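Local coordinates for putative polysaccharide biosynthesis protein with aminopeptidase-like domain (Clostridium acetobutylicum, PDB 3K9T) that binds one zinc ion per subunit and probably serves in the biosynthesis of modified polysaccharides, with no peptidase activity expected despite its aminopeptidase-like domain, at residues 392-397 / 412-417; 421-426 / 430-435. All coordinates share one frame; numbering follows the deposited sequence.

Overall arrangement
Running from the N terminus, the chain passes through the zinc-binding aminopeptidase-like part and its insert before reaching the permutated winged helix-turn-helix domain, where both contacts lie. Contact 1 closes first: helix 389-398 leads through the short strand 403-404 into helix 405-412, whose end and following residues come back onto Trp394. Segment 412-417 runs into helix 416-428, on which contact 2 opens, closing a much shorter loop as the chain reverses into strand 432-434. The two are in series, neither nested nor crossed, with centres about 12 Å apart. Leu426 touches Leu396 and Leu432 touches Val395, tying helix 389-398 to helix 416-428 and the C-terminal strand; contact 1 adds the end of helix 405-412, beside a neighbouring subunit.

Contact 1 (392-397 / 412-417); sequences MFWVLN and SGMEFR
Trp394 of helix 389-398 receives Ser412 and Met414 from the connection between helix 405-412 and helix 416-428, within the permutated winged helix-turn-helix domain. The principal interaction is CH-pi. Ser412 CB sits 3.4 Å from the centroid of the five-membered ring of Trp394 and only 12° off its normal, so the serine methylene lies over one face of the indole. Met414, a selenomethionine, supplies the second, looser approach, a Met-aromatic contact. Met414 SE stands 5.1 Å from the same Trp394 centroid at an oblique 65° off the normal, and Met414 CE lies near the ring plane, 4.1 Å from Trp394 CD1. The chain of Met414 is extended beyond CG, which brings the methyl CE to the ring edge, with SE set obliquely.

The polar atoms here organise the turn itself. Ser412 OG is held between its own backbone N and carbonyl carbon (chi1 71°), from where it accepts from Met414 N at 3.0 Å and closes an ST turn around Gly413, whose phi is positive. The same hydroxyl is also hydrogen-bonded to Ile408 O, one turn back in helix 405-412. Trp295 of the second subunit meets the Trp394 ring nearly perpendicularly and packs on Met414, placing the cluster at a trimer interface. Where the next helix starts, Glu415 caps it: Glu415 OE2 accepts from Arg417 N at 2.9 Å, met from above the carboxylate plane.

Contact 2 (421-426 / 430-435); sequences YAADAL and ELLKLV
Leu426 and Leu432 both set CG beside the backbone N and opposite the carbonyl carbon (chi1 -68° and -64°), and with these torsions Leu432 CD1 reaches the helix at the base of the Leu426 side chain, 3.6 Å from Leu426 CB. Leu432 CD1 also lies 3.6 Å from the backbone oxygen Ala423 O and 4.3 Å from Ala423 CB, so one leucine branch fits against two residues about a helical turn apart. The CD2 branch of Leu426 goes to Leu431 instead: Leu426 CD2 touches Leu431 CD1 at 3.9 Å, the two side chains crossing at an angle.

The backbone turns back here through a Schellman motif that ends helix 416-428. Glu430, with positive phi, is the C-prime residue, and Leu431 N donates to Leu426 O at 3.0 Å; the companion bond runs from Glu430 N to Tyr427 O. Beyond the turn the chain becomes strand 432-434, which pairs antiparallel with strand 358-361 in the two-stranded sheet of the permutated winged helix-turn-helix domain. Backbone bonds join Leu431 with Leu362 and Lys433 with Leu360. Tyr359 of the partner strand packs on both Ala423 and Leu432, touching helix and strand alike. On the other side of the turn, the Leu431 side chain packs against Asn363 and Arg373.

Contact 1 (392-397 / 412-417)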
loop_
_atom_site.group_PDB
_atom_site.type_symbol
_atom_site.label_atom_id
_atom_site.label_comp_id
_atom_site.label_asym_id
_atom_site.label_seq_id
_atom_site.Cartn_x
_atom_site.Cartn_y
_atom_site.Cartn_z
HETATM N N MSE A 392 -23.304 -13.979 -8.218
HETATM C CA MSE A 392 -24.392 -14.038 -7.229
HETATM C C MSE A 392 -23.852 -14.316 -5.850
HETATM O O MSE A 392 -24.278 -13.667 -4.885
HETATM C CB MSE A 392 -25.446 -15.077 -7.607
HETATM C CG MSE A 392 -26.252 -14.632 -8.782
HETATM SE SE MSE A 392 -27.839 -15.673 -9.084
HETATM C CE MSE A 392 -27.460 -17.410 -8.270
ATOM N N PHE A 393 -22.912 -15.274 -5.763
ATOM C CA PHE A 393 -22.310 -15.659 -4.485
ATOM C C PHE A 393 -21.581 -14.502 -3.807
ATOM O O PHE A 393 -21.599 -14.402 -2.580
ATOM C CB PHE A 393 -21.360 -16.843 -4.641
ATOM C CG PHE A 393 -22.049 -18.153 -4.916
ATOM C CD1 PHE A 393 -23.049 -18.622 -4.073
ATOM C CD2 PHE A 393 -21.634 -18.961 -5.980
ATOM C CE1 PHE A 393 -23.664 -19.850 -4.316
ATOM C CE2 PHE A 393 -22.251 -20.175 -6.238
ATOM C CZ PHE A 393 -23.260 -20.627 -5.392
ATOM N N TRP A 394 -20.924 -13.654 -4.598
ATOM C CA TRP A 394 -20.324 -12.422 -4.069
ATOM C C TRP A 394 -21.353 -11.461 -3.500
ATOM O O TRP A 394 -21.144 -10.920 -2.407
ATOM C CB TRP A 394 -19.551 -11.669 -5.136
ATOM C CG TRP A 394 -18.131 -12.076 -5.263
ATOM C CD1 TRP A 394 -17.544 -12.642 -6.342
ATOM C CD2 TRP A 394 -17.128 -11.964 -4.268
ATOM N NE1 TRP A 394 -16.228 -12.879 -6.092
ATOM C CE2 TRP A 394 -15.936 -12.463 -4.827
ATOM C CE3 TRP A 394 -17.119 -11.502 -2.948
ATOM C CZ2 TRP A 394 -14.727 -12.482 -4.129
ATOM C CZ3 TRP A 394 -15.924 -11.537 -2.237
ATOM C CH2 TRP A 394 -14.741 -12.032 -2.824
ATOM N N VAL A 395 -22.441 -11.233 -4.248
ATOM C CA VAL A 395 -23.492 -10.334 -3.805
ATOM C C VAL A 395 -24.124 -10.827 -2.501
ATOM O O VAL A 395 -24.333 -10.055 -1.571
ATOM C CB VAL A 395 -24.568 -10.133 -4.859
ATOM C CG1 VAL A 395 -25.743 -9.414 -4.250
ATOM C CG2 VAL A 395 -24.020 -9.332 -6.017
ATOM N N LEU A 396 -24.386 -12.120 -2.416
ATOM C CA LEU A 396 -24.962 -12.678 -1.192
ATOM C C LEU A 396 -23.984 -12.560 -0.046
ATOM O O LEU A 396 -24.360 -12.219 1.080
ATOM C CB LEU A 396 -25.357 -14.145 -1.382
ATOM C CG LEU A 396 -26.564 -14.363 -2.313
ATOM C CD1 LEU A 396 -26.620 -15.774 -2.838
ATOM C CD2 LEU A 396 -27.840 -14.024 -1.548
ATOM N N ASN A 397 -22.722 -12.803 -0.349
ATOM C CA ASN A 397 -21.735 -12.908 0.681
ATOM C C ASN A 397 -21.395 -11.562 1.283
ATOM O O ASN A 397 -21.243 -11.439 2.502
ATOM C CB ASN A 397 -20.500 -13.633 0.163
ATOM C CG ASN A 397 -19.397 -13.637 1.165
ATOM O OD1 ASN A 397 -18.632 -12.688 1.212
ATOM N ND2 ASN A 397 -19.317 -14.687 1.998
ATOM N N SER A 412 -14.511 -8.268 -5.760
ATOM C CA SER A 412 -14.574 -9.441 -6.638
ATOM C C SER A 412 -13.671 -9.327 -7.873
ATOM O O SER A 412 -13.414 -10.309 -8.568
ATOM C CB SER A 412 -16.039 -9.679 -7.109
ATOM O OG SER A 412 -16.502 -8.707 -8.049
ATOM N N GLY A 413 -13.240 -8.122 -8.204
ATOM C CA GLY A 413 -12.515 -7.938 -9.444
ATOM C C GLY A 413 -13.410 -8.081 -10.659
ATOM O O GLY A 413 -12.928 -8.154 -11.801
HETATM N N MSE A 414 -14.719 -8.106 -10.446
HETATM C CA MSE A 414 -15.613 -8.307 -11.570
HETATM C C MSE A 414 -16.130 -6.970 -12.066
HETATM O O MSE A 414 -16.137 -5.968 -11.352
HETATM C CB MSE A 414 -16.773 -9.250 -11.221
HETATM C CG MSE A 414 -16.365 -10.656 -10.805
HETATM SE SE MSE A 414 -17.923 -11.649 -10.305
HETATM C CE MSE A 414 -17.291 -13.445 -10.325
ATOM N N GLU A 415 -16.552 -6.988 -13.316
ATOM C CA GLU A 415 -17.179 -5.869 -13.949
ATOM C C GLU A 415 -18.512 -5.480 -13.267
ATOM O O GLU A 415 -19.277 -6.322 -12.805
ATOM C CB GLU A 415 -17.394 -6.223 -15.411
ATOM C CG GLU A 415 -17.627 -5.037 -16.277
ATOM C CD GLU A 415 -19.039 -4.915 -16.645
ATOM O OE1 GLU A 415 -19.548 -5.939 -17.145
ATOM O OE2 GLU A 415 -19.612 -3.816 -16.451
ATOM N N PHE A 416 -18.787 -4.186 -13.235
ATOM C CA PHE A 416 -19.915 -3.676 -12.494
ATOM C C PHE A 416 -21.254 -4.242 -12.959
ATOM O O PHE A 416 -22.040 -4.694 -12.139
ATOM C CB PHE A 416 -19.944 -2.142 -12.506
ATOM C CG PHE A 416 -21.127 -1.561 -11.728
ATOM C CD1 PHE A 416 -21.070 -1.395 -10.367
ATOM C CD2 PHE A 416 -22.304 -1.238 -12.371
ATOM C CE1 PHE A 416 -22.151 -0.893 -9.680
ATOM C CE2 PHE A 416 -23.391 -0.747 -11.690
ATOM C CZ PHE A 416 -23.325 -0.583 -10.353
ATOM N N ARG A 417 -21.535 -4.231 -14.257
ATOM C CA ARG A 417 -22.811 -4.778 -14.714
ATOM C C ARG A 417 -23.044 -6.237 -14.328
ATOM O O ARG A 417 -24.165 -6.642 -14.106
ATOM C CB ARG A 417 -22.983 -4.603 -16.201
ATOM C CG ARG A 417 -23.147 -3.159 -16.611
ATOM C CD ARG A 417 -24.037 -3.060 -17.797
ATOM N NE ARG A 417 -24.084 -1.712 -18.343
ATOM C CZ ARG A 417 -25.126 -1.208 -19.003
ATOM N NH1 ARG A 417 -26.240 -1.930 -19.176
ATOM N NH2 ARG A 417 -25.057 0.029 -19.483
#

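Contact 2 (421-426 / 430-435)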
loop_
_atom_site.group_PDB
_atom_site.type_symbol
_atom_site.label_atom_id
_atom_site.label_comp_id
_atom_site.label_asym_id
_atom_site.label_seq_id
_atom_site.Cartn_x
_atom_site.Cartn_y
_atom_site.Cartn_z
ATOM N N TYR A 421 -26.501 -7.170 -12.456
ATOM C CA TYR A 421 -27.456 -8.122 -12.952
ATOM C C TYR A 421 -27.572 -9.316 -12.006
ATOM O O TYR A 421 -28.653 -9.887 -11.868
ATOM C CB TYR A 421 -27.092 -8.559 -14.370
ATOM C CG TYR A 421 -27.170 -7.452 -15.389
ATOM C CD1 TYR A 421 -28.269 -6.588 -15.424
ATOM C CD2 TYR A 421 -26.179 -7.300 -16.364
ATOM C CE1 TYR A 421 -28.353 -5.581 -16.361
ATOM C CE2 TYR A 421 -26.247 -6.271 -17.315
ATOM C CZ TYR A 421 -27.337 -5.421 -17.314
ATOM O OH TYR A 421 -27.407 -4.405 -18.246
ATOM N N ALA A 422 -26.482 -9.670 -11.324
ATOM C CA ALA A 422 -26.557 -10.743 -10.335
ATOM C C ALA A 422 -27.479 -10.307 -9.188
ATOM O O ALA A 422 -28.360 -11.057 -8.779
ATOM C CB ALA A 422 -25.153 -11.171 -9.851
ATOM N N ALA A 423 -27.289 -9.071 -8.725
ATOM C CA ALA A 423 -28.107 -8.458 -7.682
ATOM C C ALA A 423 -29.569 -8.327 -8.111
ATOM O O ALA A 423 -30.473 -8.470 -7.287
ATOM C CB ALA A 423 -27.545 -7.079 -7.307
ATOM N N ASP A 424 -29.804 -8.038 -9.387
ATOM C CA ASP A 424 -31.178 -7.946 -9.892
ATOM C C ASP A 424 -31.884 -9.265 -9.671
ATOM O O ASP A 424 -32.946 -9.324 -9.069
ATOM C CB ASP A 424 -31.232 -7.606 -11.395
ATOM C CG ASP A 424 -30.923 -6.144 -11.685
ATOM O OD1 ASP A 424 -30.927 -5.359 -10.728
ATOM O OD2 ASP A 424 -30.671 -5.774 -12.856
ATOM N N ALA A 425 -31.266 -10.325 -10.163
ATOM C CA ALA A 425 -31.840 -11.658 -10.105
ATOM C C ALA A 425 -32.148 -12.084 -8.654
ATOM O O ALA A 425 -33.193 -12.668 -8.353
ATOM C CB ALA A 425 -30.884 -12.621 -10.764
ATOM N N LEU A 426 -31.238 -11.768 -7.745
ATOM C CA LEU A 426 -31.444 -12.145 -6.364
ATOM C C LEU A 426 -32.580 -11.341 -5.756
ATOM O O LEU A 426 -33.339 -11.878 -4.949
ATOM C CB LEU A 426 -30.165 -11.975 -5.568
ATOM C CG LEU A 426 -29.019 -12.924 -5.901
ATOM C CD1 LEU A 426 -27.778 -12.435 -5.199
ATOM C CD2 LEU A 426 -29.366 -14.358 -5.493
ATOM N N GLU A 430 -36.431 -12.360 -4.050
ATOM C CA GLU A 430 -36.604 -11.857 -2.692
ATOM C C GLU A 430 -35.519 -12.276 -1.689
ATOM O O GLU A 430 -35.753 -12.316 -0.475
ATOM C CB GLU A 430 -37.997 -12.208 -2.163
ATOM C CG GLU A 430 -39.133 -11.817 -3.108
ATOM C CD GLU A 430 -40.512 -12.002 -2.500
ATOM O OE1 GLU A 430 -40.768 -13.053 -1.872
ATOM O OE2 GLU A 430 -41.353 -11.097 -2.675
ATOM N N LEU A 431 -34.317 -12.533 -2.185
ATOM C CA LEU A 431 -33.187 -12.831 -1.300
ATOM C C LEU A 431 -32.441 -11.540 -0.867
ATOM O O LEU A 431 -31.488 -11.597 -0.086
ATOM C CB LEU A 431 -32.224 -13.800 -1.991
ATOM C CG LEU A 431 -32.599 -15.275 -1.972
ATOM C CD1 LEU A 431 -31.716 -16.051 -2.932
ATOM C CD2 LEU A 431 -32.532 -15.876 -0.544
ATOM N N LEU A 432 -32.862 -10.386 -1.386
ATOM C CA LEU A 432 -32.226 -9.103 -1.067
ATOM C C LEU A 432 -33.249 -7.999 -0.736
ATOM O O LEU A 432 -34.303 -7.892 -1.335
ATOM C CB LEU A 432 -31.329 -8.629 -2.234
ATOM C CG LEU A 432 -30.092 -9.447 -2.632
ATOM C CD1 LEU A 432 -29.432 -8.846 -3.888
ATOM C CD2 LEU A 432 -29.085 -9.570 -1.448
ATOM N N LYS A 433 -32.896 -7.165 0.219
ATOM C CA LYS A 433 -33.684 -6.010 0.582
ATOM C C LYS A 433 -32.819 -4.812 0.214
ATOM O O LYS A 433 -31.603 -4.854 0.370
ATOM C CB LYS A 433 -33.954 -6.031 2.081
ATOM C CG LYS A 433 -34.855 -4.936 2.598
ATOM C CD LYS A 433 -34.869 -4.909 4.146
ATOM C CE LYS A 433 -35.365 -3.582 4.681
ATOM N NZ LYS A 433 -35.841 -3.692 6.087
ATOM N N LEU A 434 -33.426 -3.771 -0.337
ATOM C CA LEU A 434 -32.713 -2.530 -0.624
ATOM C C LEU A 434 -32.609 -1.805 0.725
ATOM O O LEU A 434 -33.575 -1.736 1.479
ATOM C CB LEU A 434 -33.495 -1.726 -1.653
ATOM C CG LEU A 434 -32.862 -0.636 -2.511
ATOM C CD1 LEU A 434 -31.581 -1.049 -3.223
ATOM C CD2 LEU A 434 -33.919 -0.305 -3.504
ATOM N N VAL A 435 -31.426 -1.333 1.071
ATOM C CA VAL A 435 -31.255 -0.617 2.332
ATOM C C VAL A 435 -30.394 0.595 2.102
ATOM O O VAL A 435 -30.260 1.049 0.961
ATOM C CB VAL A 435 -30.627 -1.499 3.406
ATOM C CG1 VAL A 435 -31.643 -2.605 3.864
ATOM C CG2 VAL A 435 -29.301 -2.062 2.906
ATOM O OXT VAL A 435 -29.832 1.136 3.037
#